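Local coordinates for protein BAG family molecular chaperone regulator 4 (Arabidopsis thaliana, PDB 4HWH) that probably acts as a co-chaperone in programmed cell death and stress responses, binding the ATPase domain of HSP70/HSC70 chaperones through its BAG domain, at residues Val10-Asp15 / Glu69-Ile73. Numbering follows the deposited sequence.
Sequences VTGEVD and EVRRI. With ACT (acetate ion), chain G.
Val14 lays its CG1 methyl over one face of the Arg72 guanidinium, 3.4 Å from Arg72 CZ and offset toward the rim. The contact joins the first and third helices of the BAG domain three-helix bundle, 3-29 and 63-86. The two segments run nearly parallel, crossing at 18°. CG1 of Val14 lies anti to the backbone N (chi1 177°), which aims it at the arginine; CG2 reaches both Glu69 OE1 and Ile73 CG1, 3.9 Å from the latter. Around the guanidinium, Asp15, Glu69 and Arg72 form a salt-bridge network. Bends at chi2 and chi3 carry the Arg72 side chain across to the first helix. Its NH1 and NH2 approach Asp15 end-on and share one oxygen; NH1 is 2.6 Å from Asp15 OD1. The carboxylate is turned 64° from the guanidinium plane, and NH1 meets OD1 from above the carboxylate. On the side of its own helix, Arg72 grips Glu69 OE1 with NE and NH1. The NH1 bond uses the syn lone pair of OE1. Two carboxylates thus hold the guanidinium at its edge and fix its rotation; their charges probably offset its own. Val10 CG1 packs on Glu69 CG, and Val10 also touches Gln49 and Lys52 of helix 36-54. Thr11 OG1, hydrogen-bonded to Val7 O, lies 2.9 Å from Glu69 OE2. An acetate, also bound by Ser18 OG, accepts a bond from Arg72 NH2 to its OXT at 2.9 Å.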
ATOM      1  N   VAL A  10       3.012   8.939  -6.792  1.00 26.75           N
ATOM      2  CA  VAL A  10       2.348   8.058  -5.844  1.00 30.01           C
ATOM      3  C   VAL A  10       2.399   6.614  -6.333  1.00 29.17           C
ATOM      4  O   VAL A  10       2.703   5.701  -5.565  1.00 33.44           O
ATOM      5  CB  VAL A  10       0.888   8.467  -5.620  1.00 30.08           C
ATOM      6  CG1 VAL A  10       0.144   7.367  -4.879  1.00 36.84           C
ATOM      7  CG2 VAL A  10       0.829   9.769  -4.848  1.00 36.40           C
ATOM      8  N   THR A  11       2.105   6.418  -7.614  1.00 28.97           N
ATOM      9  CA  THR A  11       2.114   5.083  -8.205  1.00 32.54           C
ATOM     10  C   THR A  11       3.449   4.382  -7.967  1.00 30.68           C
ATOM     11  O   THR A  11       3.488   3.201  -7.625  1.00 32.20           O
ATOM     12  CB  THR A  11       1.812   5.131  -9.715  1.00 36.15           C
ATOM     13  OG1 THR A  11       0.455   5.542  -9.913  1.00 43.78           O
ATOM     14  CG2 THR A  11       2.015   3.766 -10.347  1.00 37.24           C
ATOM     15  N   GLY A  12       4.539   5.119  -8.142  1.00 32.06           N
ATOM     16  CA  GLY A  12       5.865   4.569  -7.928  1.00 35.24           C
ATOM     17  C   GLY A  12       6.056   4.116  -6.493  1.00 29.74           C
ATOM     18  O   GLY A  12       6.701   3.100  -6.227  1.00 25.06           O
ATOM     19  N   GLU A  13       5.487   4.871  -5.562  1.00 21.85           N
ATOM     20  CA  GLU A  13       5.627   4.540  -4.154  1.00 26.12           C
ATOM     21  C   GLU A  13       4.742   3.349  -3.800  1.00 26.67           C
ATOM     22  O   GLU A  13       5.140   2.467  -3.041  1.00 23.55           O
ATOM     23  CB  GLU A  13       5.280   5.744  -3.281  1.00 29.43           C
ATOM     24  CG  GLU A  13       5.818   5.624  -1.876  1.00 46.33           C
ATOM     25  CD  GLU A  13       7.310   5.361  -1.864  1.00 49.68           C
ATOM     26  OE1 GLU A  13       8.021   5.924  -2.725  1.00 50.94           O
ATOM     27  OE2 GLU A  13       7.768   4.590  -0.996  1.00 50.38           O
ATOM     28  N   VAL A  14       3.541   3.324  -4.364  1.00 19.23           N
ATOM     29  CA  VAL A  14       2.634   2.211  -4.138  1.00 19.28           C
ATOM     30  C   VAL A  14       3.205   0.917  -4.724  1.00 22.44           C
ATOM     31  O   VAL A  14       3.020  -0.162  -4.158  1.00 26.15           O
ATOM     32  CB  VAL A  14       1.229   2.507  -4.700  1.00 28.12           C
ATOM     33  CG1 VAL A  14       0.316   1.309  -4.510  1.00 24.74           C
ATOM     34  CG2 VAL A  14       0.643   3.735  -4.006  1.00 26.71           C
ATOM     35  N   ASP A  15       3.912   1.025  -5.847  1.00 24.32           N
ATOM     36  CA  ASP A  15       4.602  -0.128  -6.419  1.00 24.03           C
ATOM     37  C   ASP A  15       5.577  -0.721  -5.407  1.00 21.59           C
ATOM     38  O   ASP A  15       5.608  -1.932  -5.193  1.00 24.42           O
ATOM     39  CB  ASP A  15       5.363   0.252  -7.695  1.00 22.59           C
ATOM     40  CG  ASP A  15       4.449   0.417  -8.894  1.00 32.44           C
ATOM     41  OD1 ASP A  15       3.275   0.001  -8.818  1.00 30.12           O
ATOM     42  OD2 ASP A  15       4.912   0.957  -9.921  1.00 33.64           O
ATOM     43  N   GLU A  69      -5.542   4.476  -8.567  1.00 36.82           N
ATOM     44  CA  GLU A  69      -4.529   4.273  -7.543  1.00 28.80           C
ATOM     45  C   GLU A  69      -5.159   4.156  -6.158  1.00 33.62           C
ATOM     46  O   GLU A  69      -4.672   3.421  -5.300  1.00 29.14           O
ATOM     47  CB  GLU A  69      -3.517   5.415  -7.564  1.00 30.57           C
ATOM     48  CG  GLU A  69      -2.163   5.019  -7.034  1.00 32.69           C
ATOM     49  CD  GLU A  69      -1.543   3.894  -7.843  1.00 29.62           C
ATOM     50  OE1 GLU A  69      -0.838   3.058  -7.249  1.00 34.08           O
ATOM     51  OE2 GLU A  69      -1.769   3.843  -9.070  1.00 35.12           O
ATOM     52  N   VAL A  70      -6.248   4.885  -5.943  1.00 28.87           N
ATOM     53  CA  VAL A  70      -6.964   4.794  -4.681  1.00 26.73           C
ATOM     54  C   VAL A  70      -7.454   3.364  -4.473  1.00 27.25           C
ATOM     55  O   VAL A  70      -7.326   2.805  -3.383  1.00 28.05           O
ATOM     56  CB  VAL A  70      -8.148   5.784  -4.626  1.00 32.63           C
ATOM     57  CG1 VAL A  70      -9.040   5.498  -3.418  1.00 28.72           C
ATOM     58  CG2 VAL A  70      -7.632   7.219  -4.587  1.00 28.51           C
ATOM     59  N   ARG A  71      -8.005   2.775  -5.530  1.00 27.85           N
ATOM     60  CA  ARG A  71      -8.524   1.415  -5.456  1.00 34.09           C
ATOM     61  C   ARG A  71      -7.407   0.406  -5.210  1.00 30.69           C
ATOM     62  O   ARG A  71      -7.582  -0.544  -4.448  1.00 27.50           O
ATOM     63  CB  ARG A  71      -9.298   1.058  -6.730  1.00 43.12           C
ATOM     64  CG  ARG A  71     -10.587   1.850  -6.904  1.00 58.80           C
ATOM     65  CD  ARG A  71     -11.334   1.432  -8.162  1.00 75.42           C
ATOM     66  NE  ARG A  71     -12.575   2.180  -8.334  1.00 87.47           N
ATOM     67  CZ  ARG A  71     -13.420   2.002  -9.345  1.00101.20           C
ATOM     68  NH1 ARG A  71     -13.159   1.098 -10.280  1.00105.55           N
ATOM     69  NH2 ARG A  71     -14.527   2.728  -9.423  1.00106.18           N
ATOM     70  N   ARG A  72      -6.262   0.624  -5.851  1.00 31.27           N
ATOM     71  CA  ARG A  72      -5.118  -0.264  -5.688  1.00 30.95           C
ATOM     72  C   ARG A  72      -4.687  -0.247  -4.228  1.00 28.82           C
ATOM     73  O   ARG A  72      -4.396  -1.284  -3.637  1.00 30.95           O
ATOM     74  CB  ARG A  72      -3.964   0.175  -6.602  1.00 35.46           C
ATOM     75  CG  ARG A  72      -3.231  -0.971  -7.290  1.00 52.24           C
ATOM     76  CD  ARG A  72      -1.772  -1.110  -6.856  1.00 49.03           C
ATOM     77  NE  ARG A  72      -0.959   0.008  -7.326  1.00 40.01           N
ATOM     78  CZ  ARG A  72       0.330  -0.068  -7.646  1.00 33.78           C
ATOM     79  NH1 ARG A  72       0.963   1.022  -8.055  1.00 30.06           N
ATOM     80  NH2 ARG A  72       0.988  -1.220  -7.573  1.00 27.15           N
ATOM     81  N   ILE A  73      -4.664   0.944  -3.645  1.00 27.13           N
ATOM     82  CA  ILE A  73      -4.284   1.093  -2.246  1.00 19.63           C
ATOM     83  C   ILE A  73      -5.259   0.368  -1.314  1.00 25.82           C
ATOM     84  O   ILE A  73      -4.848  -0.344  -0.395  1.00 23.64           O
ATOM     85  CB  ILE A  73      -4.172   2.582  -1.863  1.00 20.44           C
ATOM     86  CG1 ILE A  73      -2.932   3.199  -2.522  1.00 22.06           C
ATOM     87  CG2 ILE A  73      -4.126   2.741  -0.358  1.00 22.42           C
ATOM     88  CD1 ILE A  73      -2.786   4.699  -2.290  1.00 22.43           C
TER
HETATM   89  C   ACT G 302      -0.886  -4.607  -6.701  1.00 48.87           C
HETATM   90  O   ACT G 302      -1.996  -4.159  -7.068  1.00 67.06           O
HETATM   91  OXT ACT G 302       0.114  -3.946  -7.060  1.00 41.79           O
HETATM   92  CH3 ACT G 302      -0.766  -5.863  -5.885  1.00 26.07           C